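Local coordinates for protein UDP-galactopyranose mutase (Deinococcus radiodurans, PDB 3HDQ) that probably interconverts UDP-galactopyranose and UDP-galactofuranose as an FAD-dependent mutase, at residues Q253-T258 with Q357-V362; F265-G270 with K348-A353. All coordinates share one frame; numbering follows the deposited sequence.

Interaction 1. Residues Q253-T258 with Q357-V362; sequences QHMIYT and QDVTFV. With FAD (flavin-adenine dinucleotide), chain L.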
ATOM      1  N   GLN A 253     -20.152 -19.670  -5.315  1.00 32.37           N
ATOM      2  CA  GLN A 253     -21.552 -19.987  -5.053  1.00 36.10           C
ATOM      3  C   GLN A 253     -22.490 -18.775  -5.102  1.00 43.40           C
ATOM      4  O   GLN A 253     -23.644 -18.888  -5.515  1.00 43.20           O
ATOM      5  CB  GLN A 253     -21.693 -20.685  -3.698  1.00 38.25           C
ATOM      6  CG  GLN A 253     -21.019 -22.037  -3.646  1.00 46.24           C
ATOM      7  CD  GLN A 253     -21.528 -22.958  -4.740  1.00 62.00           C
ATOM      8  OE1 GLN A 253     -22.664 -23.441  -4.678  1.00 67.62           O
ATOM      9  NE2 GLN A 253     -20.693 -23.202  -5.756  1.00 52.78           N
ATOM     10  N   HIS A 254     -22.002 -17.621  -4.658  1.00 37.26           N
ATOM     11  CA  HIS A 254     -22.809 -16.410  -4.681  1.00 37.06           C
ATOM     12  C   HIS A 254     -21.953 -15.191  -5.012  1.00 33.15           C
ATOM     13  O   HIS A 254     -20.783 -15.141  -4.655  1.00 33.54           O
ATOM     14  CB  HIS A 254     -23.535 -16.205  -3.347  1.00 30.55           C
ATOM     15  CG  HIS A 254     -24.635 -15.193  -3.419  1.00 42.94           C
ATOM     16  ND1 HIS A 254     -25.949 -15.535  -3.653  1.00 42.44           N
ATOM     17  CD2 HIS A 254     -24.608 -13.840  -3.321  1.00 40.19           C
ATOM     18  CE1 HIS A 254     -26.688 -14.438  -3.679  1.00 39.10           C
ATOM     19  NE2 HIS A 254     -25.896 -13.400  -3.486  1.00 36.50           N
ATOM     20  N   MET A 255     -22.538 -14.223  -5.712  1.00 32.66           N
ATOM     21  CA  MET A 255     -21.832 -13.000  -6.072  1.00 32.12           C
ATOM     22  C   MET A 255     -22.411 -11.776  -5.366  1.00 34.01           C
ATOM     23  O   MET A 255     -23.636 -11.612  -5.262  1.00 28.03           O
ATOM     24  CB  MET A 255     -21.824 -12.763  -7.594  1.00 30.81           C
ATOM     25  CG  MET A 255     -21.150 -11.449  -7.970  1.00 32.61           C
ATOM     26  SD  MET A 255     -21.130 -10.971  -9.712  1.00 27.84           S
ATOM     27  CE  MET A 255     -19.906 -12.112 -10.349  1.00 28.37           C
ATOM     28  N   ILE A 256     -21.512 -10.932  -4.866  1.00 31.49           N
ATOM     29  CA  ILE A 256     -21.872  -9.622  -4.350  1.00 26.56           C
ATOM     30  C   ILE A 256     -21.235  -8.598  -5.281  1.00 29.96           C
ATOM     31  O   ILE A 256     -20.021  -8.556  -5.408  1.00 28.23           O
ATOM     32  CB  ILE A 256     -21.411  -9.446  -2.885  1.00 28.41           C
ATOM     33  CG1 ILE A 256     -22.187 -10.419  -1.989  1.00 28.07           C
ATOM     34  CG2 ILE A 256     -21.632  -8.008  -2.403  1.00 22.42           C
ATOM     35  CD1 ILE A 256     -21.926 -10.264  -0.527  1.00 26.49           C
ATOM     36  N   TYR A 257     -22.065  -7.807  -5.960  1.00 27.18           N
ATOM     37  CA  TYR A 257     -21.586  -6.852  -6.957  1.00 29.75           C
ATOM     38  C   TYR A 257     -21.740  -5.410  -6.447  1.00 27.54           C
ATOM     39  O   TYR A 257     -22.804  -5.032  -5.950  1.00 24.60           O
ATOM     40  CB  TYR A 257     -22.317  -7.060  -8.306  1.00 23.80           C
ATOM     41  CG  TYR A 257     -21.879  -6.121  -9.419  1.00 23.41           C
ATOM     42  CD1 TYR A 257     -20.738  -6.375 -10.165  1.00 24.31           C
ATOM     43  CD2 TYR A 257     -22.613  -4.977  -9.720  1.00 22.98           C
ATOM     44  CE1 TYR A 257     -20.332  -5.507 -11.174  1.00 22.34           C
ATOM     45  CE2 TYR A 257     -22.232  -4.119 -10.722  1.00 18.80           C
ATOM     46  CZ  TYR A 257     -21.088  -4.377 -11.446  1.00 26.44           C
ATOM     47  OH  TYR A 257     -20.707  -3.505 -12.456  1.00 26.62           O
ATOM     48  N   THR A 258     -20.671  -4.620  -6.557  1.00 26.36           N
ATOM     49  CA  THR A 258     -20.680  -3.238  -6.061  1.00 22.42           C
ATOM     50  C   THR A 258     -20.257  -2.239  -7.149  1.00 25.46           C
ATOM     51  O   THR A 258     -20.022  -1.065  -6.876  1.00 31.95           O
ATOM     52  CB  THR A 258     -19.818  -3.059  -4.778  1.00 24.01           C
ATOM     53  OG1 THR A 258     -18.418  -3.079  -5.097  1.00 23.10           O
ATOM     54  CG2 THR A 258     -20.131  -4.160  -3.750  1.00 20.76           C
ATOM     55  N   GLN A 357     -30.605 -14.391  -9.896  1.00 48.74           N
ATOM     56  CA  GLN A 357     -30.728 -15.397  -8.852  1.00 62.86           C
ATOM     57  C   GLN A 357     -29.650 -15.277  -7.773  1.00 54.76           C
ATOM     58  O   GLN A 357     -29.947 -14.955  -6.615  1.00 53.30           O
ATOM     59  CB  GLN A 357     -30.765 -16.805  -9.466  1.00 63.41           C
ATOM     60  CG  GLN A 357     -31.882 -16.970 -10.497  1.00 71.52           C
ATOM     61  CD  GLN A 357     -32.183 -18.421 -10.837  1.00 84.54           C
ATOM     62  OE1 GLN A 357     -31.330 -19.298 -10.690  1.00 86.80           O
ATOM     63  NE2 GLN A 357     -33.404 -18.678 -11.304  1.00 77.96           N
ATOM     64  N   ASP A 358     -28.402 -15.515  -8.157  1.00 41.45           N
ATOM     65  CA  ASP A 358     -27.330 -15.592  -7.172  1.00 47.15           C
ATOM     66  C   ASP A 358     -26.425 -14.362  -7.132  1.00 39.26           C
ATOM     67  O   ASP A 358     -25.217 -14.487  -6.955  1.00 39.13           O
ATOM     68  CB  ASP A 358     -26.500 -16.849  -7.413  1.00 45.78           C
ATOM     69  CG  ASP A 358     -27.179 -18.090  -6.889  1.00 53.53           C
ATOM     70  OD1 ASP A 358     -27.711 -18.857  -7.721  1.00 53.39           O
ATOM     71  OD2 ASP A 358     -27.200 -18.277  -5.648  1.00 49.11           O
ATOM     72  N   VAL A 359     -27.017 -13.184  -7.293  1.00 32.39           N
ATOM     73  CA  VAL A 359     -26.266 -11.945  -7.224  1.00 32.73           C
ATOM     74  C   VAL A 359     -26.979 -10.953  -6.321  1.00 31.24           C
ATOM     75  O   VAL A 359     -28.179 -10.723  -6.468  1.00 35.19           O
ATOM     76  CB  VAL A 359     -26.079 -11.316  -8.617  1.00 30.68           C
ATOM     77  CG1 VAL A 359     -25.182 -10.092  -8.535  1.00 28.80           C
ATOM     78  CG2 VAL A 359     -25.471 -12.325  -9.564  1.00 34.33           C
ATOM     79  N   THR A 360     -26.251 -10.379  -5.369  1.00 30.96           N
ATOM     80  CA  THR A 360     -26.800  -9.245  -4.633  1.00 32.24           C
ATOM     81  C   THR A 360     -26.009  -7.950  -4.842  1.00 31.52           C
ATOM     82  O   THR A 360     -24.778  -7.936  -4.848  1.00 33.75           O
ATOM     83  CB  THR A 360     -27.149  -9.556  -3.136  1.00 37.44           C
ATOM     84  OG1 THR A 360     -26.647  -8.522  -2.285  1.00 46.83           O
ATOM     85  CG2 THR A 360     -26.611 -10.875  -2.691  1.00 25.33           C
ATOM     86  N   PHE A 361     -26.757  -6.874  -5.054  1.00 28.92           N
ATOM     87  CA  PHE A 361     -26.200  -5.586  -5.419  1.00 30.40           C
ATOM     88  C   PHE A 361     -26.153  -4.679  -4.192  1.00 31.56           C
ATOM     89  O   PHE A 361     -27.134  -4.574  -3.454  1.00 26.92           O
ATOM     90  CB  PHE A 361     -27.037  -4.960  -6.548  1.00 29.94           C
ATOM     91  CG  PHE A 361     -27.016  -5.753  -7.829  1.00 24.13           C
ATOM     92  CD1 PHE A 361     -27.656  -6.981  -7.912  1.00 26.83           C
ATOM     93  CD2 PHE A 361     -26.339  -5.277  -8.943  1.00 31.04           C
ATOM     94  CE1 PHE A 361     -27.622  -7.714  -9.066  1.00 26.95           C
ATOM     95  CE2 PHE A 361     -26.305  -6.011 -10.112  1.00 30.76           C
ATOM     96  CZ  PHE A 361     -26.955  -7.233 -10.175  1.00 30.59           C
ATOM     97  N   VAL A 362     -25.002  -4.047  -3.969  1.00 28.32           N
ATOM     98  CA  VAL A 362     -24.785  -3.223  -2.777  1.00 27.39           C
ATOM     99  C   VAL A 362     -23.852  -2.078  -3.098  1.00 24.81           C
ATOM    100  O   VAL A 362     -22.897  -2.259  -3.849  1.00 22.69           O
ATOM    101  CB  VAL A 362     -24.113  -4.016  -1.628  1.00 27.04           C
ATOM    102  CG1 VAL A 362     -24.203  -3.229  -0.324  1.00 26.50           C
ATOM    103  CG2 VAL A 362     -24.735  -5.394  -1.474  1.00 27.07           C
TER
HETATM  104  PA  FAD L 450     -16.677   2.307  -4.447  1.00 29.25           P
HETATM  105  O1A FAD L 450     -15.713   2.957  -3.644  1.00 29.34           O
HETATM  106  O2A FAD L 450     -16.856   3.031  -5.637  1.00 34.04           O
HETATM  107  O5B FAD L 450     -16.110   0.900  -4.752  1.00 32.32           O
HETATM  108  C5B FAD L 450     -16.614   0.037  -5.700  1.00 23.01           C
HETATM  109  C4B FAD L 450     -15.456  -0.718  -6.265  1.00 28.61           C
HETATM  110  O4B FAD L 450     -15.895  -1.618  -7.218  1.00 28.89           O
HETATM  111  C3B FAD L 450     -14.542   0.242  -6.987  1.00 29.11           C
HETATM  112  O3B FAD L 450     -13.281   0.323  -6.411  1.00 28.51           O
HETATM  113  C2B FAD L 450     -14.441  -0.312  -8.369  1.00 31.51           C
HETATM  114  O2B FAD L 450     -13.133  -0.262  -8.791  1.00 32.88           O
HETATM  115  C1B FAD L 450     -14.942  -1.717  -8.208  1.00 27.65           C
HETATM  116  N9A FAD L 450     -15.448  -2.253  -9.467  1.00 33.02           N
HETATM  117  C8A FAD L 450     -16.387  -1.751 -10.277  1.00 35.17           C
HETATM  118  N7A FAD L 450     -16.543  -2.530 -11.317  1.00 33.20           N
HETATM  119  C5A FAD L 450     -15.707  -3.549 -11.201  1.00 36.02           C
HETATM  120  C6A FAD L 450     -15.436  -4.651 -11.981  1.00 32.29           C
HETATM  121  N6A FAD L 450     -16.174  -4.936 -12.999  1.00 35.26           N
HETATM  122  N1A FAD L 450     -14.502  -5.546 -11.599  1.00 36.68           N
HETATM  123  C2A FAD L 450     -13.816  -5.354 -10.454  1.00 31.95           C
HETATM  124  N3A FAD L 450     -14.082  -4.274  -9.690  1.00 28.63           N
HETATM  125  C4A FAD L 450     -14.998  -3.379 -10.052  1.00 33.59           C
HETATM  126  N1  FAD L 450     -18.309  10.088   1.616  1.00 28.21           N
HETATM  127  C2  FAD L 450     -18.306  10.552   2.870  1.00 27.59           C
HETATM  128  O2  FAD L 450     -18.889   9.985   3.744  1.00 26.62           O
HETATM  129  N3  FAD L 450     -17.621  11.670   3.130  1.00 31.22           N
HETATM  130  C4  FAD L 450     -16.946  12.310   2.145  1.00 32.08           C
HETATM  131  O4  FAD L 450     -16.336  13.302   2.360  1.00 28.01           O
HETATM  132  C4X FAD L 450     -16.977  11.832   0.887  1.00 28.82           C
HETATM  133  N5  FAD L 450     -16.316  12.488  -0.088  1.00 30.04           N
HETATM  134  C5X FAD L 450     -16.343  12.007  -1.346  1.00 32.63           C
HETATM  135  C6  FAD L 450     -15.655  12.675  -2.330  1.00 29.98           C
HETATM  136  C7  FAD L 450     -15.673  12.196  -3.609  1.00 30.78           C
HETATM  137  C7M FAD L 450     -14.947  12.905  -4.677  1.00 25.16           C
HETATM  138  C8  FAD L 450     -16.357  11.052  -3.905  1.00 29.00           C
HETATM  139  C8M FAD L 450     -16.351  10.581  -5.311  1.00 28.45           C
HETATM  140  C9  FAD L 450     -17.040  10.379  -2.914  1.00 29.23           C
HETATM  141  C9A FAD L 450     -17.045  10.853  -1.626  1.00 28.48           C
HETATM  142  N10 FAD L 450     -17.706  10.197  -0.630  1.00 30.45           N
HETATM  143  C10 FAD L 450     -17.667  10.705   0.620  1.00 27.35           C
HETATM  144  C1' FAD L 450     -18.569   9.021  -0.906  1.00 31.02           C
HETATM  145  C2' FAD L 450     -17.832   7.703  -0.837  1.00 31.73           C
HETATM  146  O2' FAD L 450     -16.869   7.749  -1.828  1.00 37.30           O
HETATM  147  C3' FAD L 450     -18.728   6.497  -1.100  1.00 40.22           C
HETATM  148  O3' FAD L 450     -19.703   6.296  -0.176  1.00 51.24           O
HETATM  149  C4' FAD L 450     -17.976   5.235  -0.886  1.00 35.77           C
HETATM  150  O4' FAD L 450     -16.652   5.556  -1.183  1.00 27.59           O
HETATM  151  C5' FAD L 450     -18.564   4.188  -1.784  1.00 36.74           C
HETATM  152  O5' FAD L 450     -18.300   2.883  -1.424  1.00 32.02           O
HETATM  153  P   FAD L 450     -18.637   1.751  -2.431  1.00 27.55           P
HETATM  154  O1P FAD L 450     -18.071   0.543  -1.975  1.00 26.34           O
HETATM  155  O2P FAD L 450     -20.045   1.630  -2.457  1.00 27.04           O
HETATM  156  O3P FAD L 450     -18.108   2.175  -3.836  1.00 28.59           O
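Met255 pairs with Val359, Ile256 with Thr360 and Tyr257 with Phe361 where strands 254-257 and 359-361 run parallel, their axes 4.7 Å apart at closest and inclined by 19°. Four backbone hydrogen bonds join the segments: Met255 N to Asp358 O, Thr360 N to Met255 O (2.9 Å), Tyr257 N to Thr360 O, and Val362 N to Tyr257 O (3.1 Å). On one face, Val359 reaches CG1 to within 4.2 Å of Tyr257 CB and CG2 equally near Met255 CB. The Tyr257 and Phe361 rings meet obliquely, their planes at 65°, with CD2 of Tyr257 3.8 Å from CD2 of Phe361. On the other face, His254, its CG anti to the backbone N (chi1 -165°), lays its imidazole over the Asp358 carbonyl just before the strand; O is 3.4 Å from the ring plane, though the ring's placement is approximate. Ile256 CG2 touches Val362 CG2. Thr258 OG1 lies 3.6 Å from O4B of the FAD ribose and is hydrogen-bonded to Val35 O. In the five-stranded parallel Rossmann-type sheet, 252-257 also bonds to 30-35, 359-361 forms the margin, helices 39-50 and 373-388 pack on the Ile256 face, and helix 261-264 lies against Met255, Val359 and Phe361.

Interaction 2. Residues F265-G270 with K348-A353; sequences FDFCYG and KYEALA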
ATOM      1  N   PHE A 265     -25.329  -5.464 -16.601  1.00 32.82           N
ATOM      2  CA  PHE A 265     -26.313  -5.994 -17.521  1.00 30.91           C
ATOM      3  C   PHE A 265     -26.049  -5.488 -18.943  1.00 35.69           C
ATOM      4  O   PHE A 265     -26.978  -5.263 -19.721  1.00 37.08           O
ATOM      5  CB  PHE A 265     -27.727  -5.644 -17.042  1.00 28.72           C
ATOM      6  CG  PHE A 265     -28.113  -6.321 -15.747  1.00 34.08           C
ATOM      7  CD1 PHE A 265     -28.191  -5.602 -14.560  1.00 27.38           C
ATOM      8  CD2 PHE A 265     -28.397  -7.683 -15.717  1.00 29.62           C
ATOM      9  CE1 PHE A 265     -28.545  -6.225 -13.375  1.00 24.54           C
ATOM     10  CE2 PHE A 265     -28.756  -8.316 -14.528  1.00 26.38           C
ATOM     11  CZ  PHE A 265     -28.832  -7.586 -13.359  1.00 28.68           C
ATOM     12  N   ASP A 266     -24.772  -5.312 -19.269  1.00 30.92           N
ATOM     13  CA  ASP A 266     -24.338  -5.002 -20.632  1.00 37.92           C
ATOM     14  C   ASP A 266     -25.065  -3.807 -21.257  1.00 41.01           C
ATOM     15  O   ASP A 266     -25.307  -3.789 -22.465  1.00 36.79           O
ATOM     16  CB  ASP A 266     -24.494  -6.231 -21.541  1.00 36.34           C
ATOM     17  CG  ASP A 266     -23.559  -7.379 -21.156  1.00 49.45           C
ATOM     18  OD1 ASP A 266     -22.441  -7.122 -20.653  1.00 47.62           O
ATOM     19  OD2 ASP A 266     -23.945  -8.550 -21.371  1.00 60.02           O
ATOM     20  N   PHE A 267     -25.409  -2.817 -20.436  1.00 34.28           N
ATOM     21  CA  PHE A 267     -26.078  -1.610 -20.922  1.00 34.87           C
ATOM     22  C   PHE A 267     -27.288  -1.945 -21.797  1.00 36.69           C
ATOM     23  O   PHE A 267     -27.619  -1.208 -22.727  1.00 38.37           O
ATOM     24  CB  PHE A 267     -25.080  -0.725 -21.679  1.00 31.04           C
ATOM     25  CG  PHE A 267     -23.767  -0.538 -20.951  1.00 34.81           C
ATOM     26  CD1 PHE A 267     -23.644   0.399 -19.930  1.00 30.56           C
ATOM     27  CD2 PHE A 267     -22.660  -1.314 -21.276  1.00 34.49           C
ATOM     28  CE1 PHE A 267     -22.437   0.567 -19.254  1.00 31.70           C
ATOM     29  CE2 PHE A 267     -21.450  -1.153 -20.611  1.00 28.88           C
ATOM     30  CZ  PHE A 267     -21.337  -0.211 -19.591  1.00 28.97           C
ATOM     31  N   CYS A 268     -27.945  -3.058 -21.484  1.00 36.93           N
ATOM     32  CA  CYS A 268     -29.077  -3.539 -22.276  1.00 41.63           C
ATOM     33  C   CYS A 268     -30.258  -2.560 -22.352  1.00 39.33           C
ATOM     34  O   CYS A 268     -31.124  -2.699 -23.214  1.00 47.08           O
ATOM     35  CB  CYS A 268     -29.542  -4.925 -21.797  1.00 34.93           C
ATOM     36  SG  CYS A 268     -30.417  -4.970 -20.210  1.00 36.73           S
ATOM     37  N   TYR A 269     -30.297  -1.570 -21.467  1.00 35.65           N
ATOM     38  CA  TYR A 269     -31.333  -0.545 -21.559  1.00 30.83           C
ATOM     39  C   TYR A 269     -30.740   0.819 -21.885  1.00 32.37           C
ATOM     40  O   TYR A 269     -31.412   1.830 -21.744  1.00 34.70           O
ATOM     41  CB  TYR A 269     -32.154  -0.427 -20.270  1.00 34.60           C
ATOM     42  CG  TYR A 269     -32.916  -1.668 -19.847  1.00 36.28           C
ATOM     43  CD1 TYR A 269     -33.929  -2.195 -20.635  1.00 42.92           C
ATOM     44  CD2 TYR A 269     -32.639  -2.292 -18.639  1.00 36.57           C
ATOM     45  CE1 TYR A 269     -34.634  -3.328 -20.237  1.00 46.95           C
ATOM     46  CE2 TYR A 269     -33.333  -3.420 -18.231  1.00 41.21           C
ATOM     47  CZ  TYR A 269     -34.326  -3.936 -19.035  1.00 45.47           C
ATOM     48  OH  TYR A 269     -35.012  -5.057 -18.631  1.00 41.42           O
ATOM     49  N   GLY A 270     -29.483   0.847 -22.310  1.00 32.34           N
ATOM     50  CA  GLY A 270     -28.797   2.104 -22.552  1.00 35.81           C
ATOM     51  C   GLY A 270     -27.952   2.535 -21.362  1.00 38.57           C
ATOM     52  O   GLY A 270     -28.009   1.925 -20.292  1.00 36.51           O
ATOM     53  N   LYS A 348     -35.541   0.076 -14.173  1.00 36.00           N
ATOM     54  CA  LYS A 348     -35.521  -1.049 -15.098  1.00 40.49           C
ATOM     55  C   LYS A 348     -34.357  -1.992 -14.788  1.00 42.29           C
ATOM     56  O   LYS A 348     -34.506  -3.215 -14.848  1.00 39.92           O
ATOM     57  CB  LYS A 348     -35.410  -0.547 -16.541  1.00 34.75           C
ATOM     58  CG  LYS A 348     -36.354   0.596 -16.869  1.00 39.55           C
ATOM     59  CD  LYS A 348     -37.614   0.110 -17.544  1.00 46.37           C
ATOM     60  CE  LYS A 348     -37.287  -0.316 -18.960  1.00 47.14           C
ATOM     61  NZ  LYS A 348     -36.303   0.644 -19.539  1.00 49.49           N
ATOM     62  N   TYR A 349     -33.197  -1.419 -14.476  1.00 30.96           N
ATOM     63  CA  TYR A 349     -32.023  -2.227 -14.153  1.00 34.28           C
ATOM     64  C   TYR A 349     -32.225  -2.920 -12.824  1.00 30.86           C
ATOM     65  O   TYR A 349     -31.763  -4.043 -12.619  1.00 33.59           O
ATOM     66  CB  TYR A 349     -30.752  -1.376 -14.128  1.00 31.76           C
ATOM     67  CG  TYR A 349     -30.185  -1.108 -15.507  1.00 30.46           C
ATOM     68  CD1 TYR A 349     -30.150   0.180 -16.034  1.00 31.84           C
ATOM     69  CD2 TYR A 349     -29.693  -2.148 -16.285  1.00 27.20           C
ATOM     70  CE1 TYR A 349     -29.626   0.423 -17.299  1.00 33.38           C
ATOM     71  CE2 TYR A 349     -29.165  -1.915 -17.545  1.00 29.94           C
ATOM     72  CZ  TYR A 349     -29.138  -0.636 -18.051  1.00 30.97           C
ATOM     73  OH  TYR A 349     -28.620  -0.421 -19.307  1.00 33.04           O
ATOM     74  N   GLU A 350     -32.935  -2.239 -11.935  1.00 28.30           N
ATOM     75  CA  GLU A 350     -33.240  -2.741 -10.607  1.00 32.98           C
ATOM     76  C   GLU A 350     -34.127  -3.983 -10.658  1.00 38.75           C
ATOM     77  O   GLU A 350     -33.979  -4.891  -9.839  1.00 38.34           O
ATOM     78  CB  GLU A 350     -33.908  -1.639  -9.786  1.00 30.00           C
ATOM     79  CG  GLU A 350     -34.313  -2.051  -8.378  1.00 35.75           C
ATOM     80  CD  GLU A 350     -34.909  -0.890  -7.578  1.00 42.60           C
ATOM     81  OE1 GLU A 350     -34.739  -0.867  -6.342  1.00 41.91           O
ATOM     82  OE2 GLU A 350     -35.534   0.008  -8.186  1.00 41.78           O
ATOM     83  N   ALA A 351     -35.059  -4.013 -11.610  1.00 34.34           N
ATOM     84  CA  ALA A 351     -35.914  -5.182 -11.799  1.00 36.61           C
ATOM     85  C   ALA A 351     -35.068  -6.362 -12.245  1.00 31.87           C
ATOM     86  O   ALA A 351     -35.283  -7.487 -11.806  1.00 35.85           O
ATOM     87  CB  ALA A 351     -37.009  -4.900 -12.821  1.00 34.82           C
ATOM     88  N   LEU A 352     -34.105  -6.097 -13.121  1.00 33.87           N
ATOM     89  CA  LEU A 352     -33.148  -7.123 -13.527  1.00 32.48           C
ATOM     90  C   LEU A 352     -32.333  -7.597 -12.323  1.00 36.26           C
ATOM     91  O   LEU A 352     -32.209  -8.794 -12.085  1.00 40.90           O
ATOM     92  CB  LEU A 352     -32.218  -6.603 -14.627  1.00 27.83           C
ATOM     93  CG  LEU A 352     -32.840  -6.478 -16.011  1.00 40.18           C
ATOM     94  CD1 LEU A 352     -31.796  -6.031 -17.022  1.00 33.15           C
ATOM     95  CD2 LEU A 352     -33.481  -7.807 -16.431  1.00 37.70           C
ATOM     96  N   ALA A 353     -31.800  -6.648 -11.554  1.00 34.76           N
ATOM     97  CA  ALA A 353     -31.025  -6.976 -10.361  1.00 33.93           C
ATOM     98  C   ALA A 353     -31.808  -7.872  -9.413  1.00 37.69           C
ATOM     99  O   ALA A 353     -31.324  -8.927  -9.018  1.00 39.79           O
ATOM    100  CB  ALA A 353     -30.564  -5.700  -9.638  1.00 27.47           C
TER
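Lys348 curls over the ring of Tyr269, laying CB on one face, 4.1 Å from the centroid, while bends along its chain bring NZ back to an off-centre cation-pi position 4.4 Å from the same centroid. Tyr349 reaches farther into the loop. Its hydroxyl is gripped by two bonds: it donates to Gly270 O, 2.6 Å from OH, in the carbonyl plane and on a lone pair, and it accepts from Tyr269 N, 3.0 Å from OH with an N-H...O angle of 149°. These are the last two residues of a type I turn from Phe267 to Gly270, which follows a Schellman motif, with Asp266 as its C-prime residue, that closes helix 261-264. The Tyr349 ring takes the edge of Tyr269 on one face, a T-shaped pair with planes at 70°, and has Phe265 CB at its own edge. Leu352, one turn on, touches two aromatic residues: its CB lies over the centre of the Phe265 ring, 3.8 Å from the centroid and 11° off the normal, and its CD1 touches Tyr269 CE2 and lies 3.6 Å from Cys268 SG. At Ala353 the backbone N comes within 3.6 Å of Phe265 CZ and the methyl lies near CE1 of that ring.

In the fold
Interaction 2 is nested in the chain inside the loop that interaction 1 closes, and their centres are 15 Å apart. Strand 252-257 leads through helix 261-264 into loop 265-270, and helix 340-355 leads into strand 359-361, so each segment of interaction 1 is joined through the chain to one of interaction 2. They meet at Phe361, whose CE1 is 3.6 Å from Ala353 CB and whose CZ is 3.7 Å from Phe265 CE1; Phe264 also meets Phe361, edge-to-face. The FAD is approached from interaction 1, through Thr258 beside Ala40 of the cofactor site, whereas in interaction 2 the side chain of Phe267 stays about 10 Å from the cofactor.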